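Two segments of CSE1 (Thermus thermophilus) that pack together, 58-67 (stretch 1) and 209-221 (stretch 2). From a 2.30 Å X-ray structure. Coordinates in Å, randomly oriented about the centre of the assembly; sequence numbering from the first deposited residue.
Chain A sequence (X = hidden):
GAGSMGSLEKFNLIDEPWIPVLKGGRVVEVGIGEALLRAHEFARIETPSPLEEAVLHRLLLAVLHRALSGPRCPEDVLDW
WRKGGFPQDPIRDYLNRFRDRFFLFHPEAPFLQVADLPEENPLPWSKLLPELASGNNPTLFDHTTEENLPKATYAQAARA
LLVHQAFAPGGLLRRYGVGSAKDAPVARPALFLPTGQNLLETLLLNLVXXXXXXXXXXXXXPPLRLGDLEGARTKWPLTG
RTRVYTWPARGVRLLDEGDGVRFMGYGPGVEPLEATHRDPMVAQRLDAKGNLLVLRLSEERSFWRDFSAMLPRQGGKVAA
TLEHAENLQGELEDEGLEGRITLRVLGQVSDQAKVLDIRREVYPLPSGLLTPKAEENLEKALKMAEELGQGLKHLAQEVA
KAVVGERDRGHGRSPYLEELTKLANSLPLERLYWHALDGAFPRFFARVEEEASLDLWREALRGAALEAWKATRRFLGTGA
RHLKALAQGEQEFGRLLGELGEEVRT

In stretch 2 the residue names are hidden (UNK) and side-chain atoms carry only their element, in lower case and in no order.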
# COMPACT_ATOMS: atom_id res chain seq x y z
N ARG A 58 -9.61 -1.99 3.86
CA ARG A 58 -9.29 -2.44 5.23
C ARG A 58 -10.47 -2.31 6.19
O ARG A 58 -10.68 -3.17 7.04
CB ARG A 58 -8.03 -1.75 5.80
CG ARG A 58 -6.76 -2.03 4.98
CD ARG A 58 -5.66 -0.95 5.17
NE ARG A 58 -5.15 -0.94 6.54
CZ ARG A 58 -4.27 -1.82 7.02
NH1 ARG A 58 -3.81 -2.78 6.23
NH2 ARG A 58 -3.86 -1.75 8.28
N LEU A 59 -11.25 -1.24 6.04
CA LEU A 59 -12.49 -1.09 6.78
C LEU A 59 -13.51 -2.22 6.43
O LEU A 59 -14.08 -2.86 7.32
CB LEU A 59 -13.09 0.28 6.54
CG LEU A 59 -14.43 0.55 7.24
CD1 LEU A 59 -14.31 0.33 8.76
CD2 LEU A 59 -14.97 1.98 6.94
N LEU A 60 -13.70 -2.49 5.14
CA LEU A 60 -14.61 -3.56 4.73
C LEU A 60 -14.15 -4.91 5.29
O LEU A 60 -14.98 -5.69 5.79
CB LEU A 60 -14.73 -3.67 3.20
CG LEU A 60 -15.41 -2.45 2.57
CD1 LEU A 60 -15.54 -2.65 1.08
CD2 LEU A 60 -16.76 -2.16 3.22
N LEU A 61 -12.85 -5.19 5.18
CA LEU A 61 -12.28 -6.42 5.73
C LEU A 61 -12.47 -6.53 7.25
O LEU A 61 -12.75 -7.60 7.76
CB LEU A 61 -10.80 -6.51 5.39
CG LEU A 61 -10.55 -6.68 3.89
CD1 LEU A 61 -9.10 -6.24 3.52
CD2 LEU A 61 -10.83 -8.13 3.48
N ALA A 62 -12.29 -5.41 7.97
CA ALA A 62 -12.50 -5.41 9.41
C ALA A 62 -13.92 -5.86 9.68
O ALA A 62 -14.14 -6.77 10.47
CB ALA A 62 -12.27 -4.00 9.99
N VAL A 63 -14.89 -5.23 9.01
CA VAL A 63 -16.27 -5.61 9.20
C VAL A 63 -16.52 -7.10 8.88
O VAL A 63 -17.18 -7.79 9.65
CB VAL A 63 -17.24 -4.72 8.39
CG1 VAL A 63 -18.64 -5.25 8.55
CG2 VAL A 63 -17.17 -3.26 8.88
N LEU A 64 -16.00 -7.57 7.75
CA LEU A 64 -16.19 -8.97 7.35
C LEU A 64 -15.63 -9.95 8.36
O LEU A 64 -16.31 -10.91 8.73
CB LEU A 64 -15.54 -9.25 5.99
CG LEU A 64 -16.32 -8.73 4.78
CD1 LEU A 64 -15.47 -8.68 3.51
CD2 LEU A 64 -17.62 -9.57 4.60
N HIS A 65 -14.39 -9.73 8.79
CA HIS A 65 -13.77 -10.62 9.75
C HIS A 65 -14.58 -10.74 11.04
O HIS A 65 -14.68 -11.81 11.61
CB HIS A 65 -12.36 -10.16 10.09
CG HIS A 65 -11.35 -10.50 9.04
ND1 HIS A 65 -11.33 -11.72 8.39
CD2 HIS A 65 -10.31 -9.78 8.54
CE1 HIS A 65 -10.31 -11.75 7.55
NE2 HIS A 65 -9.67 -10.59 7.63
N ARG A 66 -15.13 -9.63 11.52
CA ARG A 66 -15.84 -9.67 12.77
C ARG A 66 -17.23 -10.26 12.56
O ARG A 66 -17.65 -11.13 13.31
CB ARG A 66 -15.92 -8.27 13.38
CG ARG A 66 -14.56 -7.66 13.65
CD ARG A 66 -13.78 -8.55 14.62
NE ARG A 66 -14.35 -8.52 15.96
CZ ARG A 66 -13.83 -9.17 17.00
NH1 ARG A 66 -12.74 -9.90 16.83
NH2 ARG A 66 -14.41 -9.08 18.19
N ALA A 67 -17.92 -9.80 11.52
CA ALA A 67 -19.27 -10.28 11.25
C ALA A 67 -19.30 -11.77 10.96
O ALA A 67 -20.23 -12.45 11.37
CB ALA A 67 -19.90 -9.52 10.12
N UNK A 209 -7.13 -16.15 6.74
CA UNK A 209 -7.75 -16.91 7.84
C UNK A 209 -7.58 -16.17 9.14
O UNK A 209 -6.49 -15.70 9.46
c UNK A 209 -6.98 -18.23 7.84
c UNK A 209 -6.51 -17.05 5.74
c UNK A 209 -6.74 -18.46 6.32
N UNK A 210 -8.69 -16.06 9.87
CA UNK A 210 -8.76 -15.20 11.03
C UNK A 210 -9.51 -15.89 12.15
O UNK A 210 -10.47 -16.60 11.88
o UNK A 210 -10.75 -10.30 14.82
c UNK A 210 -11.47 -12.02 13.31
c UNK A 210 -11.16 -12.90 12.29
c UNK A 210 -9.18 -11.25 13.32
c UNK A 210 -9.53 -13.94 10.64
c UNK A 210 -9.86 -12.99 11.78
c UNK A 210 -10.47 -11.19 13.81
c UNK A 210 -8.89 -12.14 12.30
N UNK A 211 -9.05 -15.68 13.38
CA UNK A 211 -9.83 -15.96 14.58
C UNK A 211 -9.99 -14.68 15.40
O UNK A 211 -9.04 -13.90 15.51
o UNK A 211 -7.76 -16.83 15.50
c UNK A 211 -9.42 -18.41 14.86
c UNK A 211 -9.17 -17.05 15.45
N UNK A 212 -11.19 -14.44 15.95
CA UNK A 212 -11.51 -13.17 16.62
C UNK A 212 -10.85 -12.93 17.97
O UNK A 212 -10.87 -11.79 18.45
c UNK A 212 -13.39 -14.64 16.69
c UNK A 212 -13.04 -13.23 16.80
c UNK A 212 -12.37 -15.29 15.77
N UNK A 213 -10.27 -13.96 18.57
CA UNK A 213 -9.80 -13.83 19.95
C UNK A 213 -8.79 -12.68 20.18
O UNK A 213 -7.79 -12.59 19.47
o UNK A 213 -10.29 -16.76 18.44
c UNK A 213 -10.89 -16.87 19.53
c UNK A 213 -9.23 -15.16 20.46
o UNK A 213 -11.97 -17.51 19.64
c UNK A 213 -10.29 -16.22 20.77
N UNK A 214 -9.06 -11.83 21.16
CA UNK A 214 -8.09 -10.82 21.59
C UNK A 214 -7.99 -9.67 20.59
O UNK A 214 -6.98 -8.98 20.51
c UNK A 214 -6.70 -11.43 21.81
c UNK A 214 -6.63 -12.29 23.08
o UNK A 214 -7.10 -13.44 23.05
o UNK A 214 -6.08 -11.81 24.10
N UNK A 215 -9.05 -9.49 19.82
CA UNK A 215 -9.05 -8.47 18.80
C UNK A 215 -10.42 -7.84 18.84
O UNK A 215 -11.39 -8.46 19.28
o UNK A 215 -8.16 -6.94 16.60
o UNK A 215 -9.04 -8.33 15.19
c UNK A 215 -8.76 -9.09 17.43
c UNK A 215 -8.64 -8.05 16.33
N UNK A 216 -10.50 -6.59 18.40
CA UNK A 216 -11.77 -5.89 18.31
C UNK A 216 -11.50 -4.63 17.52
O UNK A 216 -10.47 -3.98 17.72
c UNK A 216 -12.29 -5.54 19.73
N UNK A 217 -12.39 -4.30 16.60
CA UNK A 217 -12.28 -3.02 15.89
C UNK A 217 -12.72 -1.89 16.82
O UNK A 217 -13.35 -2.14 17.86
c UNK A 217 -14.29 -4.19 15.22
c UNK A 217 -13.26 -3.18 14.72
c UNK A 217 -13.51 -5.13 16.12
N UNK A 218 -12.40 -0.65 16.43
CA UNK A 218 -12.65 0.50 17.26
C UNK A 218 -14.11 0.61 17.70
O UNK A 218 -14.38 1.10 18.80
c UNK A 218 -12.21 1.81 16.55
c UNK A 218 -11.11 2.85 18.64
c UNK A 218 -12.17 2.99 17.54
c UNK A 218 -13.14 2.12 15.33
N UNK A 219 -15.05 0.15 16.87
CA UNK A 219 -16.47 0.30 17.21
C UNK A 219 -17.01 -0.75 18.19
O UNK A 219 -18.15 -0.64 18.64
c UNK A 219 -15.46 -0.12 13.27
c UNK A 219 -17.34 0.35 15.95
c UNK A 219 -16.47 -2.30 13.45
c UNK A 219 -14.78 -0.60 12.13
c UNK A 219 -15.80 -2.76 12.32
c UNK A 219 -16.33 -0.98 13.93
c UNK A 219 -17.77 -2.07 15.25
n UNK A 219 -17.34 -2.95 14.28
c UNK A 219 -14.96 -1.89 11.68
c UNK A 219 -17.16 -0.85 15.08
N UNK A 220 -16.20 -1.76 18.52
CA UNK A 220 -16.58 -2.80 19.47
C UNK A 220 -16.12 -2.51 20.90
O UNK A 220 -16.39 -3.28 21.82
o UNK A 220 -16.47 -6.85 16.58
c UNK A 220 -16.85 -4.89 17.92
c UNK A 220 -16.41 -6.32 17.72
c UNK A 220 -16.04 -4.18 19.03
o UNK A 220 -15.98 -6.95 18.72
N UNK A 221 -15.40 -1.40 21.08
CA UNK A 221 -14.95 -0.97 22.39
C UNK A 221 -15.58 0.41 22.68
O UNK A 221 -16.14 1.03 21.78
c UNK A 221 -12.82 -2.32 22.19
c UNK A 221 -13.39 -0.95 22.50
c UNK A 221 -12.78 0.08 21.57

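Position 209 has three side-chain carbons that close a ring onto the backbone N. It points away from the helix of stretch 1. It is Pro209.

Position 210 carries one carbon, then a ring of six carbons bearing one oxygen. The ring stacks, offset, on the His65 ring, with centroids 4.8 Å apart and planes at 28°. The CB of His65 also lies over its face, 4.0 Å from the centroid. A six-carbon ring with a hydroxyl is tyrosine, Tyr210. Its OH accepts a hydrogen bond from Arg66 NH1 at 2.9 Å.

Position 211 has one carbon carrying an oxygen and a carbon. It points away and is exposed. It is Thr211.

Position 212 again has three carbons closed onto N. Its backbone O accepts a hydrogen bond from Arg66 NH1 at 3.1 Å. It is Pro212, and it opens a type II beta turn.

Position 213 has three carbons, the third carrying two oxygens. It is poorly ordered and makes no contact with the helix. It is Glu213.

Position 214 has two carbons, the second carrying two oxygens. It too is poorly ordered and points away. It is Asp214.

Position 215 has the same composition but is buried and points toward the helix. It is Asp215. Its OD2 accepts a hydrogen bond from Tyr210 OH at 2.6 Å, so the hydroxyl links Arg66 to this carboxylate.

Position 216 has a single carbon, pointing away. Its CA lies over one face of the Arg66 guanidinium, 4.1 Å from Arg66 CZ. It is Ala216.

Position 217 has three carbons closing onto N. One ring carbon lies 3.5 Å from Arg66 NE. It is Pro217, and that carbon is CD.

Position 218 has four carbons, forked at the first, with one arm two carbons long. It does not reach stretch 1. It is Ile218.

Position 219 has one carbon, then fused five- and six-membered rings holding eight carbons and one nitrogen. The rings meet Leu59, Ala62 and Val63. This is Trp219. Its CZ3 lies 3.5 Å from Leu59 CD1.

Position 220 has three carbons, the third carrying two oxygens that face Arg66. It is Glu220. OE1 is 2.7 Å from Arg66 NH2 and OE2 is 2.8 Å from Arg66 NE, a two-pronged salt bridge.

Position 221 has one carbon carrying two more. It makes no contact with stretch 1 and is Val221.

The contact centres on Arg66. Glu220 pairs with its charge, while Tyr210 and Pro212 accept hydrogen bonds from NH1. Tyr210 also packs on His65, and Trp219 adds an apolar contact.

Stretch 2 (209-221) PYTPEDDAPIWEV
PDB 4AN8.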